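PDB 2JD4: laminin subunit ALPHA-1 from Mus musculus, which forms part of the basement-membrane protein laminin-111, its LG4-5 domain pair probably anchoring it to the cell surface and binding divalent metal such as magnesium. Local coordinates for residues Val236-Leu250 against Ile324-Leu338. The protein carries 4 engineered substitutions. Residues are numbered along the deposited sequence; the frame is centred on the assembly and turned at random.
Sequences VLLGISSAKVDAIGL and IYVGGYPAHIKQNSL. Engineered in segment 324-338: S337 (natural residue Cys). With MG (magnesium ion), chain D.
I240 and I324 run alongside each other with their chains in the same direction, on neighbouring antiparallel strands of the laminin G beta sandwich, with CD1 of I240 3.6 Å from CG1 of I324. L238 crosses the same isoleucine at a slant and meets its CG2. The strands are tied through G239, whose N and O both bond to the backbone of Y325, and the ladder ends where G327 N reaches L237 O from above the carbonyl plane.

Beyond that strand the chain loops out, and residues 334-338 return over the hairpin face opposite L238 and V326. L338 sets its two methyls over the glycines there: CD1 lies 3.7 Å from V236 CG1 and 4.1 Å from G239 CA, while CD2 packs on G249 CA. V236 turns its other methyl, CG2, to the edge of the Y329 ring, and Q335 CG sits 3.5 Å above the centre of that ring.

At the hairpin turn polar groups take over. S241 OG, anti to its own N (chi1 177°), accepts from N336 N and donates to S242 O. The extended K334 chain runs past A243 to put NZ on a lone pair of K244 O. The N336 side chain lies alongside V245, the residue before D246, which binds magnesium together with D319; N336 ND2 donates in the carbonyl plane to V245 O at 2.8 Å, with an N-H...O angle of 157°.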
loop_
_atom_site.group_PDB
_atom_site.type_symbol
_atom_site.label_atom_id
_atom_site.label_comp_id
_atom_site.label_asym_id
_atom_site.label_seq_id
_atom_site.Cartn_x
_atom_site.Cartn_y
_atom_site.Cartn_z
ATOM N N VAL A 236 -6.489 -17.645 6.206
ATOM C CA VAL A 236 -7.009 -16.678 7.156
ATOM C C VAL A 236 -6.983 -15.299 6.504
ATOM O O VAL A 236 -6.012 -14.943 5.847
ATOM C CB VAL A 236 -6.141 -16.631 8.433
ATOM C CG1 VAL A 236 -6.607 -15.490 9.330
ATOM C CG2 VAL A 236 -6.215 -17.976 9.168
ATOM N N LEU A 237 -8.045 -14.524 6.690
ATOM C CA LEU A 237 -8.106 -13.182 6.119
ATOM C C LEU A 237 -7.874 -12.108 7.181
ATOM O O LEU A 237 -7.017 -11.236 7.013
ATOM C CB LEU A 237 -9.463 -12.956 5.437
ATOM C CG LEU A 237 -9.724 -13.782 4.168
ATOM C CD1 LEU A 237 -11.187 -13.645 3.741
ATOM C CD2 LEU A 237 -8.789 -13.304 3.048
ATOM N N LEU A 238 -8.622 -12.177 8.280
ATOM C CA LEU A 238 -8.479 -11.182 9.329
ATOM C C LEU A 238 -8.915 -11.672 10.707
ATOM O O LEU A 238 -9.835 -12.485 10.831
ATOM C CB LEU A 238 -9.269 -9.923 8.938
ATOM C CG LEU A 238 -9.246 -8.667 9.816
ATOM C CD1 LEU A 238 -9.444 -7.435 8.933
ATOM C CD2 LEU A 238 -10.323 -8.756 10.902
ATOM N N GLY A 239 -8.228 -11.172 11.736
ATOM C CA GLY A 239 -8.542 -11.530 13.105
ATOM C C GLY A 239 -8.152 -10.451 14.105
ATOM O O GLY A 239 -7.082 -9.838 14.004
ATOM N N ILE A 240 -9.040 -10.194 15.061
ATOM C CA ILE A 240 -8.787 -9.218 16.122
ATOM C C ILE A 240 -9.232 -9.936 17.390
ATOM O O ILE A 240 -10.423 -10.200 17.569
ATOM C CB ILE A 240 -9.630 -7.938 15.938
ATOM C CG1 ILE A 240 -9.372 -7.338 14.550
ATOM C CG2 ILE A 240 -9.261 -6.917 17.013
ATOM C CD1 ILE A 240 -10.226 -6.119 14.247
ATOM N N SER A 241 -8.288 -10.247 18.271
ATOM C CA SER A 241 -8.632 -10.996 19.475
ATOM C C SER A 241 -7.956 -10.565 20.771
ATOM O O SER A 241 -6.804 -10.130 20.775
ATOM C CB SER A 241 -8.330 -12.477 19.237
ATOM O OG SER A 241 -8.585 -13.257 20.396
ATOM N N SER A 242 -8.691 -10.687 21.873
ATOM C CA SER A 242 -8.143 -10.369 23.186
ATOM C C SER A 242 -7.432 -11.656 23.608
ATOM O O SER A 242 -7.616 -12.698 22.981
ATOM C CB SER A 242 -9.262 -10.060 24.178
ATOM O OG SER A 242 -10.068 -11.205 24.397
ATOM N N ALA A 243 -6.622 -11.590 24.659
ATOM C CA ALA A 243 -5.919 -12.777 25.129
ATOM C C ALA A 243 -6.887 -13.663 25.920
ATOM O O ALA A 243 -6.509 -14.723 26.419
ATOM C CB ALA A 243 -4.731 -12.371 26.003
ATOM N N LYS A 244 -8.137 -13.223 26.017
ATOM C CA LYS A 244 -9.159 -13.963 26.746
ATOM C C LYS A 244 -10.210 -14.619 25.849
ATOM O O LYS A 244 -9.924 -15.621 25.187
ATOM C CB LYS A 244 -9.849 -13.044 27.762
ATOM C CG LYS A 244 -8.905 -12.461 28.804
ATOM C CD LYS A 244 -9.646 -11.562 29.782
ATOM C CE LYS A 244 -8.689 -10.922 30.776
ATOM N NZ LYS A 244 -7.959 -11.938 31.581
ATOM N N VAL A 245 -11.417 -14.047 25.824
ATOM C CA VAL A 245 -12.523 -14.597 25.037
ATOM C C VAL A 245 -13.029 -13.722 23.871
ATOM O O VAL A 245 -13.137 -14.188 22.731
ATOM C CB VAL A 245 -13.724 -14.918 25.963
ATOM C CG1 VAL A 245 -14.859 -15.548 25.163
ATOM C CG2 VAL A 245 -13.279 -15.857 27.086
ATOM N N ASP A 246 -13.355 -12.467 24.157
ATOM C CA ASP A 246 -13.860 -11.550 23.133
ATOM C C ASP A 246 -12.969 -11.484 21.884
ATOM O O ASP A 246 -11.772 -11.203 21.982
ATOM C CB ASP A 246 -14.019 -10.151 23.737
ATOM C CG ASP A 246 -15.180 -10.071 24.720
ATOM O OD1 ASP A 246 -15.625 -11.133 25.203
ATOM O OD2 ASP A 246 -15.641 -8.950 25.007
ATOM N N ALA A 247 -13.561 -11.729 20.715
ATOM C CA ALA A 247 -12.813 -11.697 19.454
ATOM C C ALA A 247 -13.686 -11.864 18.210
ATOM O O ALA A 247 -14.837 -12.298 18.297
ATOM C CB ALA A 247 -11.742 -12.784 19.468
ATOM N N ILE A 248 -13.130 -11.500 17.052
ATOM C CA ILE A 248 -13.819 -11.652 15.769
ATOM C C ILE A 248 -12.819 -12.204 14.752
ATOM O O ILE A 248 -11.616 -11.974 14.876
ATOM C CB ILE A 248 -14.384 -10.315 15.228
ATOM C CG1 ILE A 248 -13.247 -9.374 14.826
ATOM C CG2 ILE A 248 -15.263 -9.655 16.286
ATOM C CD1 ILE A 248 -13.727 -8.152 14.060
ATOM N N GLY A 249 -13.313 -12.936 13.758
ATOM C CA GLY A 249 -12.431 -13.504 12.750
ATOM C C GLY A 249 -13.096 -13.709 11.400
ATOM O O GLY A 249 -14.304 -13.927 11.324
ATOM N N LEU A 250 -12.296 -13.630 10.337
ATOM C CA LEU A 250 -12.764 -13.818 8.965
ATOM C C LEU A 250 -11.749 -14.762 8.316
ATOM O O LEU A 250 -10.547 -14.485 8.326
ATOM C CB LEU A 250 -12.778 -12.474 8.232
ATOM C CG LEU A 250 -13.726 -12.283 7.048
ATOM C CD1 LEU A 250 -15.168 -12.367 7.530
ATOM C CD2 LEU A 250 -13.471 -10.919 6.403
ATOM N N ILE A 324 -4.695 -5.791 14.673
ATOM C CA ILE A 324 -5.465 -6.430 13.621
ATOM C C ILE A 324 -4.505 -7.280 12.796
ATOM O O ILE A 324 -3.581 -6.756 12.172
ATOM C CB ILE A 324 -6.118 -5.389 12.684
ATOM C CG1 ILE A 324 -7.086 -4.501 13.473
ATOM C CG2 ILE A 324 -6.860 -6.098 11.556
ATOM C CD1 ILE A 324 -7.692 -3.382 12.641
ATOM N N TYR A 325 -4.719 -8.589 12.804
ATOM C CA TYR A 325 -3.872 -9.498 12.046
ATOM C C TYR A 325 -4.493 -9.794 10.694
ATOM O O TYR A 325 -5.637 -10.236 10.611
ATOM C CB TYR A 325 -3.628 -10.788 12.840
ATOM C CG TYR A 325 -2.541 -10.616 13.881
ATOM C CD1 TYR A 325 -2.806 -9.995 15.104
ATOM C CD2 TYR A 325 -1.220 -10.969 13.594
ATOM C CE1 TYR A 325 -1.773 -9.718 16.012
ATOM C CE2 TYR A 325 -0.186 -10.699 14.489
ATOM C CZ TYR A 325 -0.469 -10.068 15.695
ATOM O OH TYR A 325 0.557 -9.767 16.564
ATOM N N VAL A 326 -3.731 -9.530 9.634
ATOM C CA VAL A 326 -4.216 -9.740 8.274
ATOM C C VAL A 326 -3.480 -10.844 7.524
ATOM O O VAL A 326 -2.255 -10.861 7.472
ATOM C CB VAL A 326 -4.096 -8.441 7.445
ATOM C CG1 VAL A 326 -4.738 -8.643 6.087
ATOM C CG2 VAL A 326 -4.745 -7.275 8.193
ATOM N N GLY A 327 -4.238 -11.773 6.950
ATOM C CA GLY A 327 -3.635 -12.855 6.184
ATOM C C GLY A 327 -3.032 -14.012 6.962
ATOM O O GLY A 327 -2.477 -14.939 6.357
ATOM N N GLY A 328 -3.134 -13.973 8.289
ATOM C CA GLY A 328 -2.576 -15.037 9.116
ATOM C C GLY A 328 -2.138 -14.524 10.478
ATOM O O GLY A 328 -2.478 -13.403 10.856
ATOM N N TYR A 329 -1.386 -15.332 11.220
ATOM C CA TYR A 329 -0.909 -14.931 12.541
ATOM C C TYR A 329 0.076 -15.951 13.107
ATOM O O TYR A 329 -0.048 -17.152 12.851
ATOM C CB TYR A 329 -2.097 -14.742 13.504
ATOM C CG TYR A 329 -2.966 -15.967 13.717
ATOM C CD1 TYR A 329 -2.829 -16.751 14.864
ATOM C CD2 TYR A 329 -3.926 -16.339 12.779
ATOM C CE1 TYR A 329 -3.629 -17.875 15.070
ATOM C CE2 TYR A 329 -4.734 -17.464 12.975
ATOM C CZ TYR A 329 -4.580 -18.225 14.121
ATOM O OH TYR A 329 -5.373 -19.339 14.318
ATOM N N PRO A 330 1.074 -15.481 13.884
ATOM C CA PRO A 330 2.079 -16.366 14.480
ATOM C C PRO A 330 1.499 -17.211 15.614
ATOM O O PRO A 330 0.514 -16.821 16.239
ATOM C CB PRO A 330 3.159 -15.393 14.944
ATOM C CG PRO A 330 2.372 -14.190 15.322
ATOM C CD PRO A 330 1.363 -14.072 14.202
ATOM N N ALA A 331 2.119 -18.366 15.862
ATOM C CA ALA A 331 1.676 -19.320 16.886
ATOM C C ALA A 331 1.512 -18.792 18.309
ATOM O O ALA A 331 0.651 -19.273 19.051
ATOM C CB ALA A 331 2.619 -20.523 16.901
ATOM N N HIS A 332 2.325 -17.814 18.701
ATOM C CA HIS A 332 2.231 -17.279 20.054
ATOM C C HIS A 332 1.074 -16.294 20.253
ATOM O O HIS A 332 0.809 -15.863 21.375
ATOM C CB HIS A 332 3.551 -16.614 20.461
ATOM C CG HIS A 332 3.921 -15.429 19.626
ATOM N ND1 HIS A 332 4.494 -15.545 18.376
ATOM C CD2 HIS A 332 3.795 -14.101 19.861
ATOM C CE1 HIS A 332 4.706 -14.338 17.881
ATOM N NE2 HIS A 332 4.291 -13.445 18.761
ATOM N N ILE A 333 0.384 -15.948 19.169
ATOM C CA ILE A 333 -0.739 -15.012 19.242
ATOM C C ILE A 333 -2.089 -15.723 19.246
ATOM O O ILE A 333 -2.398 -16.499 18.340
ATOM C CB ILE A 333 -0.698 -14.009 18.065
ATOM C CG1 ILE A 333 0.543 -13.118 18.191
ATOM C CG2 ILE A 333 -1.959 -13.155 18.055
ATOM C CD1 ILE A 333 0.608 -12.335 19.495
ATOM N N LYS A 334 -2.900 -15.448 20.265
ATOM C CA LYS A 334 -4.210 -16.080 20.378
ATOM C C LYS A 334 -5.256 -15.420 19.495
ATOM O O LYS A 334 -5.357 -14.197 19.445
ATOM C CB LYS A 334 -4.693 -16.047 21.837
ATOM C CG LYS A 334 -5.933 -16.907 22.103
ATOM C CD LYS A 334 -6.424 -16.790 23.546
ATOM C CE LYS A 334 -7.602 -17.724 23.798
ATOM N NZ LYS A 334 -8.078 -17.700 25.218
ATOM N N GLN A 335 -6.021 -16.236 18.779
ATOM C CA GLN A 335 -7.093 -15.736 17.922
ATOM C C GLN A 335 -8.311 -16.583 18.274
ATOM O O GLN A 335 -8.581 -17.610 17.646
ATOM C CB GLN A 335 -6.730 -15.884 16.439
ATOM C CG GLN A 335 -5.715 -14.847 15.915
ATOM C CD GLN A 335 -6.201 -13.399 16.077
ATOM O OE1 GLN A 335 -7.391 -13.119 15.969
ATOM N NE2 GLN A 335 -5.271 -12.478 16.316
ATOM N N ASN A 336 -9.050 -16.134 19.284
ATOM C CA ASN A 336 -10.199 -16.878 19.772
ATOM C C ASN A 336 -11.356 -17.063 18.805
ATOM O O ASN A 336 -12.202 -17.937 19.021
ATOM C CB ASN A 336 -10.714 -16.264 21.077
ATOM C CG ASN A 336 -11.425 -17.279 21.939
ATOM O OD1 ASN A 336 -10.957 -18.410 22.079
ATOM N ND2 ASN A 336 -12.552 -16.888 22.527
ATOM N N SER A 337 -11.409 -16.254 17.748
ATOM C CA SER A 337 -12.485 -16.396 16.770
ATOM C C SER A 337 -11.997 -16.768 15.363
ATOM O O SER A 337 -12.495 -16.265 14.355
ATOM C CB SER A 337 -13.347 -15.132 16.733
ATOM O OG SER A 337 -14.089 -15.010 17.944
ATOM N N LEU A 338 -11.010 -17.657 15.320
ATOM C CA LEU A 338 -10.454 -18.181 14.075
ATOM C C LEU A 338 -10.200 -19.671 14.295
ATOM O O LEU A 338 -9.524 -20.051 15.247
ATOM C CB LEU A 338 -9.135 -17.479 13.709
ATOM C CG LEU A 338 -9.253 -16.105 13.035
ATOM C CD1 LEU A 338 -7.863 -15.526 12.776
ATOM C CD2 LEU A 338 -10.023 -16.247 11.719
HETATM MG MG MG D . -16.854 -8.412 26.792
HETATM O O HOH W 1 -5.602 -9.647 17.608
HETATM O O HOH W 2 -4.667 -12.116 20.965
HETATM O O HOH W 3 -17.077 -10.586 27.235
HETATM O O HOH W 4 -10.087 -14.196 16.250
HETATM O O HOH W 5 -15.082 -8.214 27.690
HETATM O O HOH W 6 -18.887 -8.406 26.032
#